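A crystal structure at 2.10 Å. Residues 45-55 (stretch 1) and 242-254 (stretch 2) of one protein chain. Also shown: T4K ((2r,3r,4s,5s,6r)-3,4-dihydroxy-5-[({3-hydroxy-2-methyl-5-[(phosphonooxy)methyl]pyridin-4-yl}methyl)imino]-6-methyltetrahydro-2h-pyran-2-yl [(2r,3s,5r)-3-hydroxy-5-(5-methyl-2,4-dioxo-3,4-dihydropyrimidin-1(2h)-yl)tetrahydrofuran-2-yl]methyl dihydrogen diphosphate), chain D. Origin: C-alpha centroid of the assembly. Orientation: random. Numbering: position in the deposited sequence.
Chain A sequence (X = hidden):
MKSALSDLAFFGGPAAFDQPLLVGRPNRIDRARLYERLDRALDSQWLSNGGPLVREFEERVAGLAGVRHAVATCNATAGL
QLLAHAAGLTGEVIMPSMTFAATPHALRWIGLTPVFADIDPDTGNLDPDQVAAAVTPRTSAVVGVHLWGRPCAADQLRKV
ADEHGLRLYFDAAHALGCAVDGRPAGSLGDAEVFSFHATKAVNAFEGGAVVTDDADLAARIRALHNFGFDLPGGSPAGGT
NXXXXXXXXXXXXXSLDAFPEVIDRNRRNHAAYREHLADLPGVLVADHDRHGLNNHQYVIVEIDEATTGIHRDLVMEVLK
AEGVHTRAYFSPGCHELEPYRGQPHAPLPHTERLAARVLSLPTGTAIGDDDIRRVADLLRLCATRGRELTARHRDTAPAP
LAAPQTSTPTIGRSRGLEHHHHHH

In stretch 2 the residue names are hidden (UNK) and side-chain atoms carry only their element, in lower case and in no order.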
# COMPACT_ATOMS: atom_id res chain seq x y z
N GLN A 45 -6.49 20.56 -3.72
CA GLN A 45 -5.09 20.26 -3.60
C GLN A 45 -4.83 19.37 -2.39
O GLN A 45 -3.73 19.27 -1.86
CB GLN A 45 -4.17 21.47 -3.67
CG GLN A 45 -4.59 22.43 -4.79
CD GLN A 45 -3.72 23.67 -4.81
OE1 GLN A 45 -4.08 24.72 -4.23
NE2 GLN A 45 -2.55 23.50 -5.43
N TRP A 46 -5.87 18.70 -1.93
CA TRP A 46 -5.73 17.79 -0.82
C TRP A 46 -5.90 16.42 -1.52
O TRP A 46 -7.03 16.01 -1.84
CB TRP A 46 -6.84 18.04 0.22
CG TRP A 46 -6.59 17.29 1.48
CD1 TRP A 46 -5.73 16.26 1.63
CD2 TRP A 46 -7.21 17.49 2.75
NE1 TRP A 46 -5.76 15.80 2.93
CE2 TRP A 46 -6.66 16.54 3.63
CE3 TRP A 46 -8.18 18.38 3.22
CZ2 TRP A 46 -7.05 16.48 4.98
CZ3 TRP A 46 -8.55 18.31 4.55
CH2 TRP A 46 -7.99 17.38 5.42
N LEU A 47 -4.76 15.76 -1.80
CA LEU A 47 -4.71 14.46 -2.49
C LEU A 47 -4.59 13.16 -1.66
O LEU A 47 -4.97 12.08 -2.13
CB LEU A 47 -3.66 14.48 -3.63
CG LEU A 47 -3.65 15.81 -4.37
CD1 LEU A 47 -2.42 15.90 -5.29
CD2 LEU A 47 -4.96 15.97 -5.16
N SER A 48 -4.06 13.25 -0.45
CA SER A 48 -3.93 12.06 0.39
C SER A 48 -3.89 12.49 1.85
O SER A 48 -4.28 13.63 2.16
CB SER A 48 -2.69 11.22 0.04
OG SER A 48 -2.82 9.95 0.66
N ASN A 49 -3.42 11.56 2.69
CA ASN A 49 -3.27 11.76 4.11
C ASN A 49 -4.54 12.28 4.75
O ASN A 49 -4.64 13.47 5.04
CB ASN A 49 -2.12 12.74 4.43
CG ASN A 49 -0.76 12.29 3.90
OD1 ASN A 49 -0.68 11.40 3.03
ND2 ASN A 49 0.31 12.92 4.39
N GLY A 50 -5.48 11.37 4.94
CA GLY A 50 -6.77 11.64 5.57
C GLY A 50 -7.64 12.78 5.02
O GLY A 50 -8.20 13.54 5.80
N GLY A 51 -7.78 12.92 3.71
CA GLY A 51 -8.62 13.98 3.17
C GLY A 51 -10.15 13.67 3.30
O GLY A 51 -10.59 12.63 3.80
N PRO A 52 -10.99 14.60 2.83
CA PRO A 52 -12.46 14.47 2.90
C PRO A 52 -13.12 13.28 2.19
O PRO A 52 -14.19 12.83 2.61
CB PRO A 52 -13.02 15.77 2.30
CG PRO A 52 -11.85 16.53 1.69
CD PRO A 52 -10.57 15.89 2.22
N LEU A 53 -12.54 12.77 1.10
CA LEU A 53 -13.14 11.63 0.39
C LEU A 53 -12.96 10.37 1.23
O LEU A 53 -13.88 9.60 1.49
CB LEU A 53 -12.56 11.50 -1.02
CG LEU A 53 -12.99 12.72 -1.85
CD1 LEU A 53 -12.40 12.68 -3.25
CD2 LEU A 53 -14.52 12.80 -1.91
N VAL A 54 -11.73 10.18 1.72
CA VAL A 54 -11.48 9.03 2.54
C VAL A 54 -12.42 9.01 3.72
O VAL A 54 -13.02 8.00 4.04
CB VAL A 54 -10.03 9.05 3.01
CG1 VAL A 54 -9.84 8.03 4.12
CG2 VAL A 54 -9.11 8.74 1.83
N ARG A 55 -12.54 10.15 4.38
CA ARG A 55 -13.40 10.22 5.54
C ARG A 55 -14.81 9.85 5.19
O ARG A 55 -15.46 9.15 5.95
CB ARG A 55 -13.39 11.58 6.24
CG ARG A 55 -12.06 11.83 6.92
CD ARG A 55 -11.63 10.60 7.72
NE ARG A 55 -10.76 10.96 8.81
CZ ARG A 55 -9.53 10.50 8.97
NH1 ARG A 55 -9.00 9.62 8.11
NH2 ARG A 55 -8.83 10.93 10.02
N UNK A 242 0.03 2.93 4.98
CA UNK A 242 -1.03 2.09 4.41
C UNK A 242 -2.22 2.97 4.11
O UNK A 242 -3.38 2.55 4.15
c UNK A 242 -1.41 0.98 5.38
N UNK A 243 -1.88 4.22 3.85
CA UNK A 243 -2.82 5.30 3.57
C UNK A 243 -3.57 5.18 2.25
O UNK A 243 -3.01 4.76 1.24
c UNK A 243 -0.11 8.97 4.28
c UNK A 243 -2.03 6.63 3.57
c UNK A 243 -0.78 8.08 5.30
c UNK A 243 -2.09 7.44 4.86
n UNK A 243 1.00 8.33 3.55
N UNK A 244 -4.85 5.57 2.25
CA UNK A 244 -5.67 5.57 1.04
C UNK A 244 -5.71 7.03 0.56
O UNK A 244 -5.99 7.96 1.34
c UNK A 244 -7.10 5.02 1.24
c UNK A 244 -7.93 5.09 -0.05
s UNK A 244 -9.70 4.73 0.18
c UNK A 244 -9.70 2.91 0.13
N UNK A 245 -5.39 7.24 -0.72
CA UNK A 245 -5.37 8.54 -1.33
C UNK A 245 -6.76 8.98 -1.69
O UNK A 245 -7.69 8.17 -1.83
c UNK A 245 -4.51 8.58 -2.58
o UNK A 245 -5.28 8.05 -3.65
N UNK A 246 -6.91 10.29 -1.87
CA UNK A 246 -8.20 10.83 -2.19
C UNK A 246 -8.78 10.29 -3.47
O UNK A 246 -10.01 10.20 -3.64
c UNK A 246 -8.11 12.36 -2.23
o UNK A 246 -10.18 13.39 0.04
o UNK A 246 -9.04 11.62 0.73
c UNK A 246 -9.18 12.69 0.01
c UNK A 246 -7.98 12.97 -0.84
N UNK A 247 -7.89 9.95 -4.39
CA UNK A 247 -8.30 9.42 -5.69
C UNK A 247 -8.97 8.04 -5.64
O UNK A 247 -9.98 7.73 -6.31
c UNK A 247 -7.12 9.49 -6.61
N UNK A 248 -8.39 7.21 -4.79
CA UNK A 248 -8.91 5.86 -4.57
C UNK A 248 -10.22 6.01 -3.88
O UNK A 248 -11.16 5.28 -4.18
c UNK A 248 -8.00 5.08 -3.63
N UNK A 249 -10.28 6.94 -2.91
CA UNK A 249 -11.55 7.15 -2.20
C UNK A 249 -12.64 7.65 -3.19
O UNK A 249 -13.81 7.31 -3.13
c UNK A 249 -11.36 8.07 -0.98
N UNK A 250 -12.24 8.47 -4.17
CA UNK A 250 -13.16 8.95 -5.15
C UNK A 250 -13.77 7.78 -5.91
O UNK A 250 -14.98 7.68 -6.11
c UNK A 250 -12.41 9.83 -6.14
N UNK A 251 -12.89 6.89 -6.36
CA UNK A 251 -13.35 5.72 -7.09
C UNK A 251 -14.21 4.88 -6.13
O UNK A 251 -15.32 4.42 -6.44
s UNK A 251 -13.68 3.99 -9.70
c UNK A 251 -13.68 2.40 -10.55
c UNK A 251 -12.15 4.90 -7.59
c UNK A 251 -12.63 3.62 -8.28
N UNK A 252 -13.70 4.69 -4.91
CA UNK A 252 -14.40 3.93 -3.87
C UNK A 252 -15.87 4.33 -3.61
O UNK A 252 -16.76 3.48 -3.52
N UNK A 253 -16.12 5.64 -3.47
CA UNK A 253 -17.46 6.17 -3.21
C UNK A 253 -18.43 6.02 -4.38
O UNK A 253 -19.60 5.80 -4.17
c UNK A 253 -16.14 9.36 -1.55
c UNK A 253 -17.62 7.60 -0.46
c UNK A 253 -16.68 7.93 -1.61
c UNK A 253 -17.39 7.68 -2.91
N UNK A 254 -17.89 6.15 -5.59
CA UNK A 254 -18.63 6.05 -6.84
C UNK A 254 -19.01 4.61 -7.09
O UNK A 254 -19.98 4.30 -7.79
c UNK A 254 -18.48 6.56 -9.32
o UNK A 254 -17.22 7.86 -7.70
c UNK A 254 -17.75 6.58 -7.99
N1L T4K D . 11.77 8.18 3.05
C2L T4K D . 11.83 9.49 3.18
C2A T4K D . 13.18 10.15 3.42
C3L T4K D . 10.67 10.28 3.09
O3L T4K D . 10.73 11.64 3.22
C4L T4K D . 9.43 9.63 2.86
C4A T4K D . 8.25 10.39 2.78
C5L T4K D . 9.42 8.20 2.72
C6L T4K D . 10.64 7.53 2.81
C5B T4K D . 8.11 7.42 2.51
OP4 T4K D . 7.57 7.75 1.26
PL T4K D . 6.03 7.28 1.14
OP1 T4K D . 5.06 8.35 1.82
OP2 T4K D . 5.73 7.24 -0.44
OP3 T4K D . 5.75 5.81 1.79
C1G T4K D . 5.13 14.08 4.13
C2G T4K D . 4.76 12.85 3.24
O2G T4K D . 3.58 12.21 3.76
C3G T4K D . 5.91 11.82 3.09
O3G T4K D . 5.63 10.98 1.96
C4G T4K D . 7.24 12.57 2.88
N4A T4K D . 8.34 11.72 2.92
C5G T4K D . 7.38 13.53 4.05
C6G T4K D . 8.82 14.06 4.11
O5G T4K D . 6.45 14.59 3.87
P2 T4K D . 3.85 14.54 6.51
O3P T4K D . 3.73 13.74 7.93
O4P T4K D . 4.32 16.06 6.81
OPP T4K D . 2.40 14.50 5.76
P T4K D . 1.66 15.95 5.83
O1P T4K D . 0.07 15.74 5.59
O2P T4K D . 1.89 16.65 7.27
O5 T4K D . 2.23 16.90 4.65
C5 T4K D . 2.78 18.07 5.26
C4 T4K D . 2.67 19.24 4.28
O4 T4K D . 2.19 18.79 2.97
C3 T4K D . 1.65 20.29 4.81
O3 T4K D . 2.19 21.63 4.72
C2 T4K D . 0.42 20.07 3.90
C1 T4K D . 1.03 19.55 2.60
N11 T4K D . 0.07 18.70 1.84
C61 T4K D . -0.05 17.37 2.14
C51 T4K D . -0.90 16.59 1.43
C5A T4K D . -1.06 15.13 1.76
C21 T4K D . -0.66 19.24 0.82
O21 T4K D . -0.55 20.42 0.53
N31 T4K D . -1.51 18.48 0.12
C41 T4K D . -1.65 17.17 0.38
O41 T4K D . -2.41 16.51 -0.28
O1G T4K D . 4.94 13.82 5.54
O HOH W 1 -10.08 15.90 -1.38
O HOH W 2 -5.25 8.72 3.58
O HOH W 3 -6.88 10.82 1.84

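Position 242 carries one carbon and lies out of reach of stretch 1. It is alanine, A242.

Position 243 has four carbons in a row ending in nitrogen. The chain starts toward stretch 1 and runs past S48 and N49. This is lysine, K243. Its CE is modelled 2.8 Å from N49 OD1, too close to support any conclusion.

Position 244 has two carbons, a sulfur and a last carbon, unbranched. Its CB lies 4.3 Å from V54 CG2. It is methionine, M244.

Position 245 has one carbon and one oxygen. Its CB is 3.6 Å from L47 O. It is serine, S245, at the N-cap of the helix. Its OG accepts weak capping bonds from the backbone N atoms of 247 and 248.

Position 246 has three carbons, the third carrying two oxygens. The side chain points toward stretch 1, and its oxygens reach the start of the helix there. Two oxygens on the third carbon fit glutamate, E246. OE1 accepts from L53 N at 2.7 Å, and OE2 accepts from V54 N at 3.2 Å.

Positions 247 and 248 each carry one carbon and make no close side-chain contact with stretch 1. They are A247 and A248.

Position 249 has one side-chain carbon. This CB is 3.6 Å from L53 CB and 3.7 Å from V54 CG2. It is A249. Position 250 has one carbon; its CB is 4.1 Å from L53 CD1. It is A250.

Position 251 has two carbons, a sulfur and a carbon, unbranched and out of reach. It is M251.

Position 252 has no side-chain atoms. It is glycine, G252.

Position 253 has four carbons, forked at the second, packed against the side chain of L53. It is leucine, L253. Its CD1 is 3.8 Å from L53 CD2.

Position 254 has one carbon carrying an oxygen and a carbon. It is threonine, T254. It does not reach stretch 1.

The contact combines a polar anchor with an apolar seat. E246 N donates to L47 O at 2.7 Å, while the E246 carboxylate takes up two backbone NH groups in the first turn of the other helix. Such groups have no partner in the preceding turn. G51 leaves room for this: an ideal CB there would fall 2.5 Å from E246 CD. Water 3 accepts from G51 N and donates to M244 O and E246 OE2. Beside this anchor, L53 sits as a knob among E246, A249, A250 and L253.

Stretch 2 (242-254) AKMSEAAAAMGLT
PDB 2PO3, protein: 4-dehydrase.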